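Local atomic coordinates of chitooligosaccharidolytic beta-N-acetylglucosaminidase (Ostrinia furnacalis, PDB entry 3OZP), a protein that hydrolyses terminal non-reducing N-acetylglucosamine units, one at a time, from chitooligosaccharides, preferring the shorter ones. Residues A451-C456 with N466-P471; G459-A464 with W502-D507; R271-F276 with D335-F340. All coordinates share one frame; numbering follows the deposited sequence.

Contact 1. Residues A451-C456 with N466-P471. With OAN (O-(2-acetamido-2-deoxy D-glucopyranosylidene) amino-N-phenylcarbamate), chain B.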
loop_
_atom_site.group_PDB
_atom_site.type_symbol
_atom_site.label_atom_id
_atom_site.label_comp_id
_atom_site.label_asym_id
_atom_site.label_seq_id
_atom_site.Cartn_x
_atom_site.Cartn_y
_atom_site.Cartn_z
ATOM N N ALA A 451 -2.992 -1.621 19.380
ATOM C CA ALA A 451 -3.740 -0.543 18.742
ATOM C C ALA A 451 -2.888 0.394 17.883
ATOM O O ALA A 451 -3.422 1.086 17.009
ATOM C CB ALA A 451 -4.495 0.251 19.790
ATOM N N LEU A 452 -1.578 0.410 18.125
ATOM C CA LEU A 452 -0.704 1.424 17.529
ATOM C C LEU A 452 0.501 0.889 16.748
ATOM O O LEU A 452 1.367 1.660 16.346
ATOM C CB LEU A 452 -0.249 2.415 18.609
ATOM C CG LEU A 452 -0.958 3.771 18.793
ATOM C CD1 LEU A 452 -2.299 3.923 18.079
ATOM C CD2 LEU A 452 -1.080 4.124 20.268
ATOM N N TYR A 453 0.555 -0.424 16.531
ATOM C CA TYR A 453 1.604 -1.008 15.705
ATOM C C TYR A 453 1.106 -1.170 14.270
ATOM O O TYR A 453 0.363 -2.098 13.947
ATOM C CB TYR A 453 2.122 -2.317 16.314
ATOM C CG TYR A 453 3.315 -2.125 17.230
ATOM C CD1 TYR A 453 4.356 -3.051 17.252
ATOM C CD2 TYR A 453 3.413 -0.999 18.056
ATOM C CE1 TYR A 453 5.454 -2.874 18.088
ATOM C CE2 TYR A 453 4.506 -0.811 18.889
ATOM C CZ TYR A 453 5.524 -1.751 18.897
ATOM O OH TYR A 453 6.610 -1.556 19.710
ATOM N N PHE A 454 1.518 -0.234 13.419
ATOM C CA PHE A 454 0.976 -0.103 12.063
ATOM C C PHE A 454 1.550 -1.130 11.092
ATOM O O PHE A 454 1.083 -1.254 9.955
ATOM C CB PHE A 454 1.200 1.321 11.551
ATOM C CG PHE A 454 0.170 2.319 12.037
ATOM C CD1 PHE A 454 -0.578 2.083 13.197
ATOM C CD2 PHE A 454 -0.028 3.512 11.348
ATOM C CE1 PHE A 454 -1.526 3.018 13.644
ATOM C CE2 PHE A 454 -0.969 4.447 11.787
ATOM C CZ PHE A 454 -1.720 4.198 12.936
ATOM N N ASP A 455 2.543 -1.881 11.559
ATOM C CA ASP A 455 3.169 -2.935 10.769
ATOM C C ASP A 455 2.421 -4.272 10.838
ATOM O O ASP A 455 2.621 -5.142 9.982
ATOM C CB ASP A 455 4.634 -3.114 11.189
ATOM C CG ASP A 455 4.794 -3.415 12.676
ATOM O OD1 ASP A 455 4.114 -2.780 13.513
ATOM O OD2 ASP A 455 5.614 -4.292 13.014
ATOM N N CYS A 456 1.560 -4.429 11.849
ATOM C CA CYS A 456 0.848 -5.692 12.092
ATOM C C CYS A 456 -0.123 -6.087 10.986
ATOM O O CYS A 456 -0.777 -5.230 10.381
ATOM C CB CYS A 456 0.040 -5.621 13.395
ATOM S SG CYS A 456 0.923 -5.045 14.840
ATOM N N ASN A 466 1.327 -15.250 9.247
ATOM C CA ASN A 466 1.250 -13.797 9.361
ATOM C C ASN A 466 2.267 -13.271 10.363
ATOM O O ASN A 466 2.754 -14.033 11.198
ATOM C CB ASN A 466 -0.172 -13.378 9.756
ATOM C CG ASN A 466 -1.182 -13.651 8.655
ATOM O OD1 ASN A 466 -1.851 -14.682 8.659
ATOM N ND2 ASN A 466 -1.279 -12.734 7.694
ATOM N N ASN A 467 2.595 -11.977 10.288
ATOM C CA ASN A 467 3.565 -11.400 11.227
ATOM C C ASN A 467 3.055 -11.380 12.684
ATOM O O ASN A 467 1.854 -11.542 12.923
ATOM C CB ASN A 467 4.115 -10.042 10.745
ATOM C CG ASN A 467 3.078 -8.925 10.753
ATOM O OD1 ASN A 467 2.172 -8.890 11.586
ATOM N ND2 ASN A 467 3.238 -7.978 9.834
ATOM N N TRP A 468 3.971 -11.171 13.631
ATOM C CA TRP A 468 3.754 -11.485 15.056
ATOM C C TRP A 468 2.545 -10.832 15.721
ATOM O O TRP A 468 1.890 -11.454 16.568
ATOM C CB TRP A 468 5.023 -11.199 15.886
ATOM C CG TRP A 468 5.212 -9.747 16.276
ATOM C CD1 TRP A 468 5.854 -8.778 15.553
ATOM C CD2 TRP A 468 4.761 -9.112 17.484
ATOM N NE1 TRP A 468 5.825 -7.583 16.231
ATOM C CE2 TRP A 468 5.160 -7.758 17.416
ATOM C CE3 TRP A 468 4.051 -9.553 18.611
ATOM C CZ2 TRP A 468 4.884 -6.843 18.438
ATOM C CZ3 TRP A 468 3.774 -8.641 19.629
ATOM C CH2 TRP A 468 4.190 -7.302 19.533
ATOM N N CYS A 469 2.262 -9.583 15.353
ATOM C CA CYS A 469 1.235 -8.807 16.036
ATOM C C CYS A 469 -0.058 -8.685 15.228
ATOM O O CYS A 469 -0.909 -7.852 15.537
ATOM C CB CYS A 469 1.776 -7.432 16.464
ATOM S SG CYS A 469 2.427 -6.386 15.125
ATOM N N SER A 470 -0.201 -9.530 14.205
ATOM C CA SER A 470 -1.461 -9.662 13.469
ATOM C C SER A 470 -2.599 -9.937 14.461
ATOM O O SER A 470 -2.355 -10.519 15.524
ATOM C CB SER A 470 -1.364 -10.784 12.434
ATOM O OG SER A 470 -0.342 -10.515 11.491
ATOM N N PRO A 471 -3.842 -9.531 14.128
ATOM C CA PRO A 471 -4.333 -8.992 12.852
ATOM C C PRO A 471 -3.991 -7.521 12.571
ATOM O O PRO A 471 -3.484 -6.806 13.439
ATOM C CB PRO A 471 -5.851 -9.178 12.959
ATOM C CG PRO A 471 -6.134 -9.091 14.425
ATOM C CD PRO A 471 -4.921 -9.631 15.135
HETATM C CAH OAN B . 10.016 -1.926 20.893
HETATM C CAG OAN B . 9.773 -2.890 19.731
HETATM O OAN OAN B . 8.688 -2.905 19.154
HETATM N NAI OAN B . 10.816 -3.697 19.432
HETATM C CAB OAN B . 10.815 -4.682 18.325
HETATM C CAC OAN B . 11.058 -3.894 17.014
HETATM O OAJ OAN B . 12.462 -3.792 16.769
HETATM C CAD OAN B . 10.370 -4.569 15.850
HETATM O OAK OAN B . 10.634 -3.840 14.646
HETATM C CAE OAN B . 8.893 -4.569 16.174
HETATM C CAF OAN B . 8.087 -5.149 15.016
HETATM O OAM OAN B . 6.694 -5.123 15.332
HETATM O OAL OAN B . 8.668 -5.383 17.351
HETATM C CAA OAN B . 9.632 -5.479 18.334
HETATM N NAY OAN B . 9.480 -6.335 19.345
HETATM O OAQ OAN B . 8.222 -7.120 19.357
HETATM C CAP OAN B . 8.347 -8.474 19.496
HETATM O OAR OAN B . 9.054 -8.957 20.384
HETATM N NAO OAN B . 7.635 -9.249 18.656
HETATM C CAS OAN B . 7.643 -10.586 18.697
HETATM C CAT OAN B . 6.858 -11.270 19.631
HETATM C CAU OAN B . 6.847 -12.667 19.645
HETATM C CAV OAN B . 7.610 -13.380 18.716
HETATM C CAW OAN B . 8.383 -12.701 17.773
HETATM C CAX OAN B . 8.392 -11.304 17.760
#
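The indole of W468, which the Y453 ring meets obliquely (Y453 CD1 to W468 CZ2, 4.0 Å), lies between protein and ligand. C469 CB sits over the centre of one face; the carbamate nitrogen NAO of the bound ligand lies over the opposite face, 3.0 Å above the plane. At the indole edge and in its plane, W468 NE1 donates a nearly straight bond to the sugar hydroxyl OAM (2.8 Å, 172°). That hydroxyl in turn donates to D455 OD2 (2.7 Å), so one group of the ligand links both segments. The Y453 ring has C469 SG and the ligand's acetamide oxygen OAN at its edge, and Y453 OH donates to this oxygen at 2.5 Å. Both segments belong to the connection after strand 444-446, the first starting at the end of helix 449-452, at the C-terminal mouth of the family 20 (beta/alpha)8 barrel, where they wall the sugar-binding pocket; W468 is essential for binding chitooligosaccharides. Behind the pocket two type I turns, Y453 to C456 and N467 to S470, are tied by the C456-C469 disulfide (chi3 -101°). With CG between the backbone N and carbonyl carbon (chi1 68°), N467 turns its amide to the D455-C456 peptide: ND2 donates to D455 O (2.9 Å), tilted out of the carbonyl plane, while OD1 lies 3.5 Å from C456 CA and accepts from the backbone N of G457.

Contact 2. Residues G459-A464 with W502-D507. With OAN (O-(2-acetamido-2-deoxy D-glucopyranosylidene) amino-N-phenylcarbamate), chain B.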
loop_
_atom_site.group_PDB
_atom_site.type_symbol
_atom_site.label_atom_id
_atom_site.label_comp_id
_atom_site.label_asym_id
_atom_site.label_seq_id
_atom_site.Cartn_x
_atom_site.Cartn_y
_atom_site.Cartn_z
ATOM N N GLY A 459 1.880 -10.749 5.864
ATOM C CA GLY A 459 2.461 -12.088 5.869
ATOM C C GLY A 459 3.639 -12.148 6.822
ATOM O O GLY A 459 4.168 -11.109 7.229
ATOM N N ALA A 460 4.037 -13.360 7.202
ATOM C CA ALA A 460 5.276 -13.548 7.953
ATOM C C ALA A 460 6.453 -13.102 7.094
ATOM O O ALA A 460 6.412 -13.243 5.868
ATOM C CB ALA A 460 5.437 -15.008 8.350
ATOM N N TRP A 461 7.482 -12.545 7.726
ATOM C CA TRP A 461 8.736 -12.255 7.023
ATOM C C TRP A 461 9.834 -13.269 7.370
ATOM O O TRP A 461 10.845 -13.358 6.674
ATOM C CB TRP A 461 9.192 -10.805 7.228
ATOM C CG TRP A 461 9.639 -10.436 8.617
ATOM C CD1 TRP A 461 8.853 -9.990 9.640
ATOM C CD2 TRP A 461 10.983 -10.444 9.120
ATOM N NE1 TRP A 461 9.620 -9.732 10.752
ATOM C CE2 TRP A 461 10.931 -10.001 10.459
ATOM C CE3 TRP A 461 12.226 -10.793 8.569
ATOM C CZ2 TRP A 461 12.075 -9.897 11.261
ATOM C CZ3 TRP A 461 13.369 -10.680 9.364
ATOM C CH2 TRP A 461 13.282 -10.237 10.697
ATOM N N VAL A 462 9.631 -14.014 8.455
ATOM C CA VAL A 462 10.376 -15.251 8.702
ATOM C C VAL A 462 9.366 -16.391 8.765
ATOM O O VAL A 462 8.388 -16.324 9.514
ATOM C CB VAL A 462 11.269 -15.209 9.985
ATOM C CG1 VAL A 462 12.424 -14.231 9.814
ATOM C CG2 VAL A 462 10.454 -14.886 11.250
ATOM N N GLY A 463 9.588 -17.422 7.957
ATOM C CA GLY A 463 8.641 -18.533 7.863
ATOM C C GLY A 463 7.366 -18.122 7.149
ATOM O O GLY A 463 7.374 -17.188 6.339
ATOM N N ALA A 464 6.272 -18.819 7.450
ATOM C CA ALA A 464 4.983 -18.571 6.798
ATOM C C ALA A 464 3.906 -18.169 7.804
ATOM O O ALA A 464 4.162 -18.108 9.007
ATOM C CB ALA A 464 4.548 -19.795 5.990
ATOM N N TRP A 502 7.285 0.041 12.149
ATOM C CA TRP A 502 8.455 -0.804 12.009
ATOM C C TRP A 502 8.515 -1.266 10.558
ATOM O O TRP A 502 7.481 -1.385 9.894
ATOM C CB TRP A 502 8.367 -1.979 12.974
ATOM C CG TRP A 502 8.294 -1.508 14.389
ATOM C CD1 TRP A 502 7.197 -1.503 15.192
ATOM C CD2 TRP A 502 9.357 -0.924 15.154
ATOM N NE1 TRP A 502 7.511 -0.973 16.421
ATOM C CE2 TRP A 502 8.829 -0.606 16.426
ATOM C CE3 TRP A 502 10.707 -0.646 14.891
ATOM C CZ2 TRP A 502 9.603 -0.032 17.439
ATOM C CZ3 TRP A 502 11.479 -0.070 15.894
ATOM C CH2 TRP A 502 10.924 0.224 17.160
ATOM N N SER A 503 9.724 -1.503 10.062
ATOM C CA SER A 503 9.914 -1.562 8.620
ATOM C C SER A 503 10.512 -2.859 8.098
ATOM O O SER A 503 11.109 -2.878 7.020
ATOM C CB SER A 503 10.723 -0.351 8.158
ATOM O OG SER A 503 10.025 0.849 8.468
ATOM N N GLU A 504 10.340 -3.946 8.848
ATOM C CA GLU A 504 10.706 -5.266 8.336
ATOM C C GLU A 504 9.971 -5.536 7.027
ATOM O O GLU A 504 10.483 -6.237 6.151
ATOM C CB GLU A 504 10.404 -6.369 9.352
ATOM C CG GLU A 504 11.311 -6.356 10.587
ATOM C CD GLU A 504 10.772 -5.496 11.730
ATOM O OE1 GLU A 504 9.805 -4.729 11.523
ATOM O OE2 GLU A 504 11.328 -5.589 12.844
ATOM N N GLN A 505 8.775 -4.961 6.897
ATOM C CA GLN A 505 7.922 -5.161 5.726
ATOM C C GLN A 505 7.339 -3.842 5.214
ATOM O O GLN A 505 6.202 -3.794 4.733
ATOM C CB GLN A 505 6.796 -6.137 6.062
ATOM C CG GLN A 505 7.274 -7.527 6.456
ATOM C CD GLN A 505 6.136 -8.426 6.829
ATOM O OE1 GLN A 505 5.665 -9.216 6.015
ATOM N NE2 GLN A 505 5.668 -8.305 8.059
ATOM N N SER A 506 8.129 -2.779 5.315
ATOM C CA SER A 506 7.736 -1.468 4.816
ATOM C C SER A 506 8.951 -0.664 4.369
ATOM O O SER A 506 10.004 -0.716 5.000
ATOM C CB SER A 506 6.963 -0.695 5.892
ATOM O OG SER A 506 6.525 0.566 5.405
ATOM N N ASP A 507 8.796 0.083 3.279
ATOM C CA ASP A 507 9.843 0.976 2.793
ATOM C C ASP A 507 9.220 2.156 2.043
ATOM O O ASP A 507 8.025 2.404 2.177
ATOM C CB ASP A 507 10.883 0.209 1.943
ATOM C CG ASP A 507 10.347 -0.253 0.585
ATOM O OD1 ASP A 507 9.145 -0.084 0.267
ATOM O OD2 ASP A 507 11.160 -0.792 -0.193
HETATM C CAH OAN B . 10.016 -1.926 20.893
HETATM C CAG OAN B . 9.773 -2.890 19.731
HETATM O OAN OAN B . 8.688 -2.905 19.154
HETATM N NAI OAN B . 10.816 -3.697 19.432
HETATM C CAB OAN B . 10.815 -4.682 18.325
HETATM C CAC OAN B . 11.058 -3.894 17.014
HETATM O OAJ OAN B . 12.462 -3.792 16.769
HETATM C CAD OAN B . 10.370 -4.569 15.850
HETATM O OAK OAN B . 10.634 -3.840 14.646
HETATM C CAE OAN B . 8.893 -4.569 16.174
HETATM C CAF OAN B . 8.087 -5.149 15.016
HETATM O OAM OAN B . 6.694 -5.123 15.332
HETATM O OAL OAN B . 8.668 -5.383 17.351
HETATM C CAA OAN B . 9.632 -5.479 18.334
HETATM N NAY OAN B . 9.480 -6.335 19.345
HETATM O OAQ OAN B . 8.222 -7.120 19.357
HETATM C CAP OAN B . 8.347 -8.474 19.496
HETATM O OAR OAN B . 9.054 -8.957 20.384
HETATM N NAO OAN B . 7.635 -9.249 18.656
HETATM C CAS OAN B . 7.643 -10.586 18.697
HETATM C CAT OAN B . 6.858 -11.270 19.631
HETATM C CAU OAN B . 6.847 -12.667 19.645
HETATM C CAV OAN B . 7.610 -13.380 18.716
HETATM C CAW OAN B . 8.383 -12.701 17.773
HETATM C CAX OAN B . 8.392 -11.304 17.760
#
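W461 and E504 meet through a CH-pi contact: E504 CB stands 3.8 Å from the centroid of the five-membered ring of W461, 13° off the ring normal. E504 CG continues over the same face toward the six-membered ring, 3.7 Å from W461 CZ2, and V462 CG1 covers the opposite face. Aliphatic packing extends the contact to the next residue, where Q505 CG lies 3.9 Å from W461 CB, and the end of the Q505 side chain comes up to the carbonyl of G459. The clear hydrogen bond of these residues goes to the ligand. The E504 chain bends at its second torsion (chi2 90°), leaving the methylenes against the indole while the carboxylate turns to the sugar, where hydroxyl OAK donates to E504 OE2 (2.6 Å). R198 NH1 makes a long, weak ion pair with E504 OE2. The W502 ring forms a stacking platform, as aromatic residues commonly do beneath a pyranose: ligand atom CAC lies over its centre, 3.7 Å above the plane. With an alanine in place of W502, this face of the sugar would probably lose its support and the pyranose be left freer to tilt. Packing from the second subunit brings its L558 against both W461 and Q505. Within the chain, residues 502-507 leave the last barrel strand, 494-501, and run toward helix 511-515, with W502 touching strand 189-195; residues 459-464 belong to the long loop between helices 449-452 and 475-480.

Contact 3. Residues R271-F276 with D335-F340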
loop_
_atom_site.group_PDB
_atom_site.type_symbol
_atom_site.label_atom_id
_atom_site.label_comp_id
_atom_site.label_asym_id
_atom_site.label_seq_id
_atom_site.Cartn_x
_atom_site.Cartn_y
_atom_site.Cartn_z
ATOM N N ARG A 271 8.530 18.256 15.192
ATOM C CA ARG A 271 9.777 17.925 15.872
ATOM C C ARG A 271 10.341 16.628 15.283
ATOM O O ARG A 271 9.660 15.604 15.266
ATOM C CB ARG A 271 9.466 17.734 17.363
ATOM C CG ARG A 271 10.527 17.050 18.211
ATOM C CD ARG A 271 9.889 16.408 19.451
ATOM N NE ARG A 271 9.589 17.371 20.515
ATOM C CZ ARG A 271 8.371 17.672 20.972
ATOM N NH1 ARG A 271 8.239 18.555 21.953
ATOM N NH2 ARG A 271 7.284 17.099 20.465
ATOM N N VAL A 272 11.577 16.683 14.790
ATOM C CA VAL A 272 12.251 15.483 14.294
ATOM C C VAL A 272 13.158 14.920 15.389
ATOM O O VAL A 272 14.211 15.476 15.697
ATOM C CB VAL A 272 13.017 15.743 12.965
ATOM C CG1 VAL A 272 13.698 14.464 12.473
ATOM C CG2 VAL A 272 12.068 16.283 11.902
ATOM N N LEU A 273 12.720 13.811 15.972
ATOM C CA LEU A 273 13.324 13.239 17.166
ATOM C C LEU A 273 14.094 11.957 16.816
ATOM O O LEU A 273 13.488 10.950 16.447
ATOM C CB LEU A 273 12.217 12.942 18.191
ATOM C CG LEU A 273 12.513 12.755 19.681
ATOM C CD1 LEU A 273 11.198 12.659 20.467
ATOM C CD2 LEU A 273 13.388 11.537 19.963
ATOM N N PRO A 274 15.437 11.993 16.926
ATOM C CA PRO A 274 16.242 10.826 16.558
ATOM C C PRO A 274 16.284 9.771 17.656
ATOM O O PRO A 274 16.264 10.110 18.846
ATOM C CB PRO A 274 17.640 11.419 16.364
ATOM C CG PRO A 274 17.686 12.569 17.327
ATOM C CD PRO A 274 16.278 13.136 17.334
ATOM N N GLU A 275 16.335 8.506 17.250
ATOM C CA GLU A 275 16.625 7.410 18.162
ATOM C C GLU A 275 17.912 6.701 17.768
ATOM O O GLU A 275 18.081 6.297 16.608
ATOM C CB GLU A 275 15.488 6.383 18.202
ATOM C CG GLU A 275 15.754 5.216 19.165
ATOM C CD GLU A 275 14.717 4.109 19.095
ATOM O OE1 GLU A 275 13.673 4.289 18.432
ATOM O OE2 GLU A 275 14.946 3.038 19.699
ATOM N N PHE A 276 18.821 6.557 18.731
ATOM C CA PHE A 276 19.881 5.575 18.592
ATOM C C PHE A 276 19.618 4.440 19.569
ATOM O O PHE A 276 19.879 4.563 20.766
ATOM C CB PHE A 276 21.285 6.160 18.795
ATOM C CG PHE A 276 22.371 5.156 18.535
ATOM C CD1 PHE A 276 22.781 4.885 17.230
ATOM C CD2 PHE A 276 22.949 4.446 19.583
ATOM C CE1 PHE A 276 23.758 3.929 16.973
ATOM C CE2 PHE A 276 23.934 3.487 19.339
ATOM C CZ PHE A 276 24.336 3.228 18.029
ATOM N N ASP A 335 18.901 19.339 15.388
ATOM C CA ASP A 335 19.074 20.469 16.303
ATOM C C ASP A 335 17.788 21.208 16.692
ATOM O O ASP A 335 17.852 22.281 17.292
ATOM C CB ASP A 335 20.152 21.441 15.791
ATOM C CG ASP A 335 19.744 22.178 14.525
ATOM O OD1 ASP A 335 18.650 21.926 13.971
ATOM O OD2 ASP A 335 20.541 23.027 14.074
ATOM N N THR A 336 16.631 20.643 16.354
ATOM C CA THR A 336 15.359 21.184 16.836
ATOM C C THR A 336 14.798 20.348 17.980
ATOM O O THR A 336 13.923 20.810 18.717
ATOM C CB THR A 336 14.280 21.279 15.728
ATOM O OG1 THR A 336 14.050 19.981 15.170
ATOM C CG2 THR A 336 14.694 22.259 14.634
ATOM N N THR A 337 15.289 19.119 18.126
ATOM C CA THR A 337 14.742 18.213 19.133
ATOM C C THR A 337 15.115 18.622 20.554
ATOM O O THR A 337 16.239 19.050 20.824
ATOM C CB THR A 337 15.109 16.727 18.885
ATOM O OG1 THR A 337 14.262 15.890 19.686
ATOM C CG2 THR A 337 16.577 16.434 19.213
ATOM N N ASP A 338 14.138 18.477 21.442
ATOM C CA ASP A 338 14.275 18.777 22.861
ATOM C C ASP A 338 14.420 17.481 23.649
ATOM O O ASP A 338 14.629 17.502 24.861
ATOM C CB ASP A 338 13.037 19.546 23.345
ATOM C CG ASP A 338 11.728 18.863 22.952
ATOM O OD1 ASP A 338 11.645 18.307 21.832
ATOM O OD2 ASP A 338 10.768 18.885 23.756
ATOM N N ILE A 339 14.302 16.357 22.945
ATOM C CA ILE A 339 14.263 15.031 23.561
ATOM C C ILE A 339 15.117 14.059 22.745
ATOM O O ILE A 339 15.215 14.186 21.526
ATOM C CB ILE A 339 12.803 14.493 23.638
ATOM C CG1 ILE A 339 11.890 15.456 24.410
ATOM C CG2 ILE A 339 12.763 13.128 24.294
ATOM C CD1 ILE A 339 10.397 15.209 24.168
ATOM N N PHE A 340 15.729 13.091 23.416
ATOM C CA PHE A 340 16.519 12.067 22.740
ATOM C C PHE A 340 16.012 10.683 23.128
ATOM O O PHE A 340 15.785 10.405 24.310
ATOM C CB PHE A 340 18.002 12.235 23.091
ATOM C CG PHE A 340 18.931 11.343 22.306
ATOM C CD1 PHE A 340 19.940 10.637 22.957
ATOM C CD2 PHE A 340 18.817 11.223 20.921
ATOM C CE1 PHE A 340 20.815 9.819 22.246
ATOM C CE2 PHE A 340 19.688 10.404 20.202
ATOM C CZ PHE A 340 20.689 9.703 20.866
HETATM O O HOH W 1 15.700 17.780 15.241
HETATM O O HOH W 2 12.189 19.645 13.307
#
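R271 and D338 form a side-on salt bridge with two hydrogen bonds. R271 NE donates to D338 OD1 (2.6 Å, 167°), nearly in the guanidinium plane and on the syn lone pair; R271 NH1 reaches D338 OD2 at 3.1 Å, with each group tilted somewhat out of the other's plane. The guanidinium and carboxylate are nearly coplanar, 22° apart. A bend at chi3 (-79°) turns the arginine head to the aspartate, I339 CD1 lies over one guanidinium face, and R271 NH2 is bonded to T220 on the adjoining strand. Two waters bridge the V272 backbone to T336, chiefly through its hydroxyl, where the segments stand further apart. The first donates to both V272 O and T336 OG1 and weakly accepts from T337 N; the second accepts from T336 OG1 (2.7 Å) and, weakly, from V272 N. Within its own segment T337 OG1, placed anti to the backbone N, donates to I339 O (2.7 Å) in the carbonyl plane. Apolar contacts continue along the strand. L273 CD1 packs 4.0 Å from I339 CB, the methyl T337 CG2 points at the ring carbon P274 CD, and the F340 ring crosses P274, with F340 CD2 4.0 Å from P274 CG. Further along, F340 CZ touches F276 CB (4.1 Å). Strand 271-278, helix 317-333 and strand 340-343 form a beta-alpha-beta crossover of the TIM barrel; residues 335-339 lead from the helix into the strand, which begins at F340. The chemistry thus grades along the contact: charge and water at the strand's beginning, hydrocarbon toward F276, and between these segments the entry to strand 340-343 is held by side chains and bridging waters.

Contacts 1 and 2 line one pocket, which R198 and D345 help to complete. Their centres are 10 Å apart, their segments alternate along the chain, and they touch directly, Y453 CE1 lying 3.3 Å from W502 NE1. Both hold the same ligand and reach the second subunit of the homodimer. E306, also essential for substrate binding, lies about 3 Å from E504, side chain to side chain. Contact 3 belongs to the barrel wall, its centre 26 Å from that of contact 1 and 27 Å from that of contact 2; nearest atoms are about 9 and 5 Å apart, without touching. F276 comes within about 13 Å of the ligand and about 9 Å of H281 and D227, the proposed charge-relay residues (side chains).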